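Local structure of unknown conserved protein BH2331 (Bacillus halodurans, 1VL5) at residues Lys28-Ala33 with Ala52-Pro57; Glu39-Val44 with Ile106-Ile111; Gly48-Asn53 with Arg76-Gly81. The protein is of unknown exact function but probably transfers methyl groups from S-adenosylmethionine to a substrate not yet identified. One frame throughout, in Å; residues are numbered along the deposited sequence.

Contact 1 of 3, residues Lys28-Ala33 with Ala52-Pro57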
loop_
_atom_site.group_PDB
_atom_site.type_symbol
_atom_site.label_atom_id
_atom_site.label_comp_id
_atom_site.label_asym_id
_atom_site.label_seq_id
_atom_site.Cartn_x
_atom_site.Cartn_y
_atom_site.Cartn_z
ATOM N N LYS A 28 -2.254 13.950 -0.488
ATOM C CA LYS A 28 -2.433 13.597 -1.898
ATOM C C LYS A 28 -3.571 12.596 -2.181
ATOM O O LYS A 28 -4.394 12.790 -3.077
ATOM C CB LYS A 28 -1.112 13.084 -2.470
ATOM C CG LYS A 28 -1.188 12.841 -3.968
ATOM C CD LYS A 28 -1.296 14.151 -4.770
ATOM N N LEU A 29 -3.635 11.541 -1.387
ATOM C CA LEU A 29 -4.782 10.622 -1.412
ATOM C C LEU A 29 -6.114 11.312 -1.198
ATOM O O LEU A 29 -7.046 11.092 -1.956
ATOM C CB LEU A 29 -4.596 9.545 -0.341
ATOM C CG LEU A 29 -5.681 8.472 -0.128
ATOM C CD1 LEU A 29 -5.932 7.677 -1.364
ATOM C CD2 LEU A 29 -5.254 7.516 0.967
HETATM N N MSE A 30 -6.208 12.148 -0.160
HETATM C CA MSE A 30 -7.440 12.834 0.139
HETATM C C MSE A 30 -7.858 13.725 -1.039
HETATM O O MSE A 30 -9.012 13.737 -1.418
HETATM C CB MSE A 30 -7.268 13.699 1.381
HETATM C CG MSE A 30 -7.016 12.943 2.686
HETATM SE SE MSE A 30 -8.565 11.848 3.079
HETATM C CE MSE A 30 -9.767 13.398 3.380
ATOM N N GLN A 31 -6.915 14.466 -1.608
ATOM C CA GLN A 31 -7.190 15.355 -2.751
ATOM C C GLN A 31 -7.739 14.569 -3.931
ATOM O O GLN A 31 -8.749 14.946 -4.510
ATOM C CB GLN A 31 -5.896 16.070 -3.140
ATOM C CG GLN A 31 -5.976 17.112 -4.214
ATOM C CD GLN A 31 -4.558 17.578 -4.665
ATOM O OE1 GLN A 31 -3.705 16.768 -5.071
ATOM N NE2 GLN A 31 -4.314 18.896 -4.571
ATOM N N ILE A 32 -7.052 13.492 -4.304
ATOM C CA ILE A 32 -7.448 12.647 -5.451
ATOM C C ILE A 32 -8.819 12.006 -5.207
ATOM O O ILE A 32 -9.594 11.835 -6.138
ATOM C CB ILE A 32 -6.367 11.550 -5.751
ATOM C CG1 ILE A 32 -4.986 12.176 -6.129
ATOM C CG2 ILE A 32 -6.794 10.624 -6.820
ATOM C CD1 ILE A 32 -5.096 13.352 -7.069
ATOM N N ALA A 33 -9.130 11.717 -3.942
ATOM C CA ALA A 33 -10.412 11.084 -3.586
ATOM C C ALA A 33 -11.612 11.903 -4.026
ATOM O O ALA A 33 -12.624 11.378 -4.470
ATOM C CB ALA A 33 -10.465 10.817 -2.066
ATOM N N ALA A 52 -8.151 5.388 7.566
ATOM C CA ALA A 52 -9.434 5.570 8.177
ATOM C C ALA A 52 -9.450 6.837 8.993
ATOM O O ALA A 52 -10.446 7.570 9.000
ATOM C CB ALA A 52 -9.793 4.360 9.111
ATOM N N ASN A 53 -8.361 7.066 9.733
ATOM C CA ASN A 53 -8.223 8.268 10.565
ATOM C C ASN A 53 -8.380 9.549 9.742
ATOM O O ASN A 53 -9.098 10.463 10.135
ATOM C CB ASN A 53 -6.828 8.305 11.167
ATOM C CG ASN A 53 -6.659 9.423 12.155
ATOM O OD1 ASN A 53 -7.214 9.379 13.250
ATOM N ND2 ASN A 53 -5.842 10.419 11.787
ATOM N N ALA A 54 -7.675 9.578 8.602
ATOM C CA ALA A 54 -7.719 10.732 7.707
ATOM C C ALA A 54 -9.080 10.942 7.050
ATOM O O ALA A 54 -9.490 12.070 6.889
ATOM C CB ALA A 54 -6.642 10.589 6.643
ATOM N N PHE A 55 -9.776 9.867 6.682
ATOM C CA PHE A 55 -11.032 9.960 5.921
ATOM C C PHE A 55 -12.217 10.285 6.827
ATOM O O PHE A 55 -13.173 11.005 6.428
ATOM C CB PHE A 55 -11.293 8.659 5.129
ATOM C CG PHE A 55 -10.671 8.642 3.739
ATOM C CD1 PHE A 55 -9.318 8.574 3.568
ATOM C CD2 PHE A 55 -11.459 8.712 2.621
ATOM C CE1 PHE A 55 -8.745 8.576 2.306
ATOM C CE2 PHE A 55 -10.905 8.674 1.371
ATOM C CZ PHE A 55 -9.538 8.622 1.211
ATOM N N ALA A 56 -12.127 9.785 8.056
ATOM C CA ALA A 56 -13.248 9.829 9.029
ATOM C C ALA A 56 -13.987 11.156 9.164
ATOM O O ALA A 56 -15.223 11.179 9.090
ATOM C CB ALA A 56 -12.793 9.327 10.420
ATOM N N PRO A 57 -13.262 12.265 9.367
ATOM C CA PRO A 57 -13.996 13.526 9.556
ATOM C C PRO A 57 -14.792 13.987 8.334
ATOM O O PRO A 57 -15.689 14.778 8.472
ATOM C CB PRO A 57 -12.898 14.553 9.822
ATOM C CG PRO A 57 -11.644 13.882 9.757
ATOM C CD PRO A 57 -11.801 12.464 9.368
#
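A Met-aromatic contact joins helix 26-33 to helix 50-55, with the selenium of selenomethionine M30 placed over one face of the F55 ring. SE stands 3.6 Å from the centroid of the F55 ring and 24° off the ring normal, so it lies over the face but shifted toward the rim, where F55 CD1 and CE1 are its nearest atoms. The bend of the M30 chain at chi2 (-63°) brings SE over the ring, and the bend at chi3 (-66°) turns CE to the backbone, 3.8 Å from A54 O, while M30 SE lies 4.2 Å from A54 CB. L29 meets the same ring from another direction: its CD2 is at the edge, 3.9 Å from F55 CE1, and the two side chains cross at about a right angle. One turn on, A33 CB touches the far end of the ring, 4.1 Å from F55 CZ. L35 adds to the packing on both M30 and F55. No hydrogen bond spans the segments: this is an apolar helix-helix interface, in which the helix before strand 40-44 packs on the helix after it, as in a Rossmann-like methyltransferase fold.

Contact 2 of 3, residues Glu39-Val44 with Ile106-Ile111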
loop_
_atom_site.group_PDB
_atom_site.type_symbol
_atom_site.label_atom_id
_atom_site.label_comp_id
_atom_site.label_asym_id
_atom_site.label_seq_id
_atom_site.Cartn_x
_atom_site.Cartn_y
_atom_site.Cartn_z
ATOM N N GLU A 39 -19.971 9.534 1.944
ATOM C CA GLU A 39 -19.471 8.208 1.592
ATOM C C GLU A 39 -19.426 7.234 2.764
ATOM O O GLU A 39 -19.156 7.596 3.920
ATOM C CB GLU A 39 -18.083 8.326 0.982
ATOM C CG GLU A 39 -18.060 8.964 -0.404
ATOM C CD GLU A 39 -17.777 10.459 -0.363
ATOM O OE1 GLU A 39 -17.823 11.053 0.718
ATOM O OE2 GLU A 39 -17.477 11.034 -1.423
ATOM N N GLU A 40 -19.688 5.986 2.454
ATOM C CA GLU A 40 -19.280 4.903 3.289
ATOM C C GLU A 40 -18.012 4.272 2.683
ATOM O O GLU A 40 -18.011 3.832 1.539
ATOM C CB GLU A 40 -20.376 3.886 3.400
ATOM C CG GLU A 40 -20.066 2.853 4.487
ATOM C CD GLU A 40 -21.317 2.230 5.017
ATOM O OE1 GLU A 40 -22.318 2.992 5.166
ATOM O OE2 GLU A 40 -21.279 1.004 5.260
ATOM N N VAL A 41 -16.952 4.256 3.493
ATOM C CA VAL A 41 -15.607 3.918 3.089
ATOM C C VAL A 41 -15.175 2.630 3.778
ATOM O O VAL A 41 -15.370 2.492 4.967
ATOM C CB VAL A 41 -14.658 5.019 3.484
ATOM C CG1 VAL A 41 -13.178 4.689 3.056
ATOM C CG2 VAL A 41 -15.094 6.347 2.914
ATOM N N LEU A 42 -14.587 1.691 3.015
ATOM C CA LEU A 42 -13.925 0.549 3.571
ATOM C C LEU A 42 -12.406 0.710 3.428
ATOM O O LEU A 42 -11.865 0.787 2.299
ATOM C CB LEU A 42 -14.390 -0.712 2.822
ATOM C CG LEU A 42 -13.683 -2.022 3.097
ATOM C CD1 LEU A 42 -14.052 -2.407 4.465
ATOM C CD2 LEU A 42 -14.024 -3.131 2.077
ATOM N N ASP A 43 -11.715 0.751 4.568
ATOM C CA ASP A 43 -10.249 0.847 4.619
ATOM C C ASP A 43 -9.662 -0.539 4.814
ATOM O O ASP A 43 -9.727 -1.095 5.903
ATOM C CB ASP A 43 -9.824 1.819 5.732
ATOM C CG ASP A 43 -8.300 2.080 5.763
ATOM O OD1 ASP A 43 -7.593 1.939 4.705
ATOM O OD2 ASP A 43 -7.807 2.423 6.865
ATOM N N VAL A 44 -9.229 -1.140 3.699
ATOM C CA VAL A 44 -8.733 -2.506 3.658
ATOM C C VAL A 44 -7.295 -2.577 4.196
ATOM O O VAL A 44 -6.415 -1.815 3.751
ATOM C CB VAL A 44 -8.844 -3.112 2.219
ATOM C CG1 VAL A 44 -8.300 -4.518 2.157
ATOM C CG2 VAL A 44 -10.271 -3.099 1.745
ATOM N N ILE A 106 -16.447 3.971 -1.428
ATOM C CA ILE A 106 -14.998 3.995 -1.566
ATOM C C ILE A 106 -14.379 2.780 -0.915
ATOM O O ILE A 106 -14.771 2.396 0.146
ATOM C CB ILE A 106 -14.379 5.307 -0.950
ATOM C CG1 ILE A 106 -14.944 6.549 -1.633
ATOM C CG2 ILE A 106 -12.848 5.269 -1.082
ATOM C CD1 ILE A 106 -14.514 7.868 -1.010
ATOM N N VAL A 107 -13.413 2.159 -1.585
ATOM C CA VAL A 107 -12.537 1.208 -0.933
ATOM C C VAL A 107 -11.162 1.820 -0.995
ATOM O O VAL A 107 -10.711 2.208 -2.072
ATOM C CB VAL A 107 -12.546 -0.185 -1.612
ATOM C CG1 VAL A 107 -11.558 -1.114 -0.942
ATOM C CG2 VAL A 107 -13.896 -0.804 -1.551
ATOM N N THR A 108 -10.503 1.906 0.151
ATOM C CA THR A 108 -9.115 2.319 0.217
ATOM C C THR A 108 -8.197 1.199 0.665
ATOM O O THR A 108 -8.583 0.319 1.456
ATOM C CB THR A 108 -8.882 3.529 1.183
ATOM O OG1 THR A 108 -9.536 3.347 2.462
ATOM C CG2 THR A 108 -9.356 4.760 0.582
ATOM N N CYS A 109 -6.965 1.235 0.180
ATOM C CA CYS A 109 -5.958 0.264 0.570
ATOM C C CYS A 109 -4.563 0.859 0.335
ATOM O O CYS A 109 -4.186 1.103 -0.798
ATOM C CB CYS A 109 -6.086 -1.013 -0.257
ATOM S SG CYS A 109 -5.052 -2.325 0.370
ATOM N N ARG A 110 -3.845 1.127 1.423
ATOM C CA ARG A 110 -2.615 1.867 1.379
ATOM C C ARG A 110 -1.455 1.071 2.016
ATOM O O ARG A 110 -1.568 0.593 3.141
ATOM C CB ARG A 110 -2.812 3.209 2.059
ATOM C CG ARG A 110 -1.532 4.093 2.128
ATOM C CD ARG A 110 -1.843 5.505 2.455
ATOM N NE ARG A 110 -0.721 6.389 2.146
ATOM C CZ ARG A 110 0.375 6.518 2.887
ATOM N NH1 ARG A 110 0.552 5.817 4.001
ATOM N NH2 ARG A 110 1.319 7.351 2.482
ATOM N N ILE A 111 -0.360 0.948 1.261
ATOM C CA ILE A 111 0.901 0.295 1.669
ATOM C C ILE A 111 0.700 -1.092 2.284
ATOM O O ILE A 111 1.328 -1.436 3.280
ATOM C CB ILE A 111 1.813 1.214 2.584
ATOM C CG1 ILE A 111 1.108 1.564 3.889
ATOM C CG2 ILE A 111 2.208 2.521 1.873
ATOM C CD1 ILE A 111 2.052 1.885 4.997
HETATM O O HOH W 1 -5.251 0.738 4.084
#
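L42 exchanges two backbone hydrogen bonds with the neighbouring strand: L42 N donates to I106 O at 3.0 Å, and L42 O accepts from T108 N at 2.8 Å. V44 N continues the ladder to T108 O at 2.8 Å, whereas the bond from I106 N to E40 O is weak. The strands are parallel, their axes 22° apart, and the bridges pair V41 with I106, L42 with V107 and D43 with T108. On the face carrying V41 and I106, these two side chains lie side by side and point the same way; V44 CG2 meets V107 CG1 at 3.6 Å.

T108 OG1 sits between its backbone N and carbonyl carbon (chi1 47°), from where it donates a long bond to D43 OD1 at 3.3 Å, from above the carboxylate plane, 41° out of it. The other oxygen, D43 OD2, is held by T46 OG1 and A52 N. A water lies 2.7 Å from D43 OD1, close to V44 O as well, and accepts from R110 N where the direct ladder stops.

In the next shell, V51 and F55 of helix 50-55 cover T108, while F122 and V129 of helix 119-129 cover the opposite face of the sheet. With T46 OG1 and A52 N gripping OD2 and the T108 hydroxyl at OD1, contacts at both oxygens would probably limit rotation of the buried D43 carboxylate.

Contact 3 of 3, residues Gly48-Asn53 with Arg76-Gly81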
loop_
_atom_site.group_PDB
_atom_site.type_symbol
_atom_site.label_atom_id
_atom_site.label_comp_id
_atom_site.label_asym_id
_atom_site.label_seq_id
_atom_site.Cartn_x
_atom_site.Cartn_y
_atom_site.Cartn_z
ATOM N N GLY A 48 -2.184 0.425 11.143
ATOM C CA GLY A 48 -2.131 1.406 12.239
ATOM C C GLY A 48 -3.307 2.382 12.233
ATOM O O GLY A 48 -3.474 3.156 13.187
ATOM N N GLY A 49 -4.126 2.301 11.171
ATOM C CA GLY A 49 -5.396 3.039 11.077
ATOM C C GLY A 49 -5.299 4.433 10.474
ATOM O O GLY A 49 -6.230 5.238 10.603
ATOM N N HIS A 50 -4.209 4.718 9.771
ATOM C CA HIS A 50 -3.990 6.117 9.351
ATOM C C HIS A 50 -4.916 6.575 8.254
ATOM O O HIS A 50 -5.198 7.754 8.167
ATOM C CB HIS A 50 -2.553 6.341 8.885
ATOM C CG HIS A 50 -1.547 6.241 9.983
ATOM N ND1 HIS A 50 -1.900 6.211 11.313
ATOM C CD2 HIS A 50 -0.200 6.186 9.949
ATOM C CE1 HIS A 50 -0.814 6.120 12.053
ATOM N NE2 HIS A 50 0.231 6.113 11.250
ATOM N N VAL A 51 -5.268 5.680 7.332
ATOM C CA VAL A 51 -6.180 6.085 6.265
ATOM C C VAL A 51 -7.607 6.338 6.822
ATOM O O VAL A 51 -8.220 7.371 6.540
ATOM C CB VAL A 51 -6.138 5.106 5.068
ATOM C CG1 VAL A 51 -7.113 5.511 3.954
ATOM C CG2 VAL A 51 -4.743 5.056 4.474
ATOM N N ALA A 52 -8.151 5.388 7.566
ATOM C CA ALA A 52 -9.434 5.570 8.177
ATOM C C ALA A 52 -9.450 6.837 8.993
ATOM O O ALA A 52 -10.446 7.570 9.000
ATOM C CB ALA A 52 -9.793 4.360 9.111
ATOM N N ASN A 53 -8.361 7.066 9.733
ATOM C CA ASN A 53 -8.223 8.268 10.565
ATOM C C ASN A 53 -8.380 9.549 9.742
ATOM O O ASN A 53 -9.098 10.463 10.135
ATOM C CB ASN A 53 -6.828 8.305 11.167
ATOM C CG ASN A 53 -6.659 9.423 12.155
ATOM O OD1 ASN A 53 -7.214 9.379 13.250
ATOM N ND2 ASN A 53 -5.842 10.419 11.787
ATOM N N ARG A 76 -7.764 1.241 16.562
ATOM C CA ARG A 76 -8.785 1.938 17.350
ATOM C C ARG A 76 -8.191 2.929 18.332
ATOM O O ARG A 76 -8.764 4.015 18.549
ATOM C CB ARG A 76 -9.618 0.911 18.106
ATOM C CG ARG A 76 -10.474 1.501 19.181
ATOM C CD ARG A 76 -11.433 0.532 19.766
ATOM N NE ARG A 76 -12.045 1.083 20.985
ATOM C CZ ARG A 76 -12.983 0.450 21.691
ATOM N NH1 ARG A 76 -13.454 -0.721 21.303
ATOM N NH2 ARG A 76 -13.469 0.977 22.786
ATOM N N ALA A 77 -7.083 2.538 18.973
ATOM C CA ALA A 77 -6.423 3.407 19.941
ATOM C C ALA A 77 -5.992 4.683 19.245
ATOM O O ALA A 77 -6.210 5.749 19.763
ATOM C CB ALA A 77 -5.228 2.726 20.617
ATOM N N PHE A 78 -5.453 4.567 18.050
ATOM C CA PHE A 78 -5.027 5.730 17.340
ATOM C C PHE A 78 -6.213 6.604 16.864
ATOM O O PHE A 78 -6.261 7.843 17.120
ATOM C CB PHE A 78 -4.199 5.310 16.150
ATOM C CG PHE A 78 -3.801 6.461 15.263
ATOM C CD1 PHE A 78 -2.878 7.380 15.687
ATOM C CD2 PHE A 78 -4.302 6.572 13.979
ATOM C CE1 PHE A 78 -2.487 8.418 14.863
ATOM C CE2 PHE A 78 -3.924 7.593 13.176
ATOM C CZ PHE A 78 -3.001 8.509 13.597
ATOM N N ILE A 79 -7.191 5.951 16.231
ATOM C CA ILE A 79 -8.327 6.654 15.634
ATOM C C ILE A 79 -9.200 7.310 16.720
ATOM O O ILE A 79 -9.584 8.523 16.607
ATOM C CB ILE A 79 -9.108 5.687 14.695
ATOM C CG1 ILE A 79 -8.245 5.322 13.497
ATOM C CG2 ILE A 79 -10.512 6.273 14.283
ATOM C CD1 ILE A 79 -8.702 4.085 12.745
ATOM N N GLU A 80 -9.469 6.576 17.811
ATOM C CA GLU A 80 -10.329 7.142 18.843
ATOM C C GLU A 80 -9.579 8.221 19.637
ATOM O O GLU A 80 -10.201 9.134 20.217
ATOM C CB GLU A 80 -10.935 6.077 19.761
ATOM C CG GLU A 80 -10.038 5.604 20.871
ATOM C CD GLU A 80 -10.637 4.448 21.725
ATOM O OE1 GLU A 80 -11.843 4.122 21.598
ATOM O OE2 GLU A 80 -9.870 3.875 22.540
ATOM N N GLY A 81 -8.255 8.090 19.682
ATOM C CA GLY A 81 -7.397 9.110 20.170
ATOM C C GLY A 81 -7.552 10.470 19.482
ATOM O O GLY A 81 -7.389 11.513 20.135
#
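G48 O touches F78 of helix 69-81, lying 3.6 Å from F78 CD2. G49, the N-cap of helix 50-55, brings its backbone against I79: G49 O is 3.5 Å from I79 CD1. Its positive phi suits a glycine, and a CB here would clash with I79 CD1. H50 brings CE1 over one face of the F78 ring, offset toward the rim. H50 ND1 closes to 3.1 Å from F78 CE2, which meets the imidazole at its edge; with the planes at 57°, the pair is oblique. G49 and A52 belong to a stretch that fits the glycine-rich GxGxxA pattern of Rossmann-type folds, consistent with the loop that binds S-adenosylmethionine in related methyltransferases. A52 presents its CB to I79 CD1 at 3.8 Å. N53 completes the interface through a side chain with CG anti to the backbone N (chi1 -173°), which carries the amide against F78: N53 CG is 3.4 Å from F78 CE2, the amide and ring planes 44° apart. Its OD1 accepts a hydrogen bond from N82 ND2, next in sequence after G81. An alanine in place of F78 would probably open a gap between the H50 ring and the N53 amide, leaving the imidazole freer to turn. I79 also packs on V87 and Y89 of strand 87-91.

Helix 50-55 takes part in contacts 1 and 3, which share A52 and N53 and have centres about 12 Å apart: F55 faces helix 26-33, while N53 faces helix 69-81. Contact 2 supplies the sheet beneath, its centre about 9 Å from that of contact 1 and about 13 Å from that of contact 3. The helix joins the sheet through a probable hydrogen bond from A52 N to D43 OD2 (3.1 Å) and through packing of F55 CZ on T108 CG2 (3.9 Å). V51 CG1 also lies 3.6 Å from T108 OG1. Strand 40-44, the glycine-rich turn and helix 50-55 together resemble the S-adenosylmethionine-binding part of related methyltransferases.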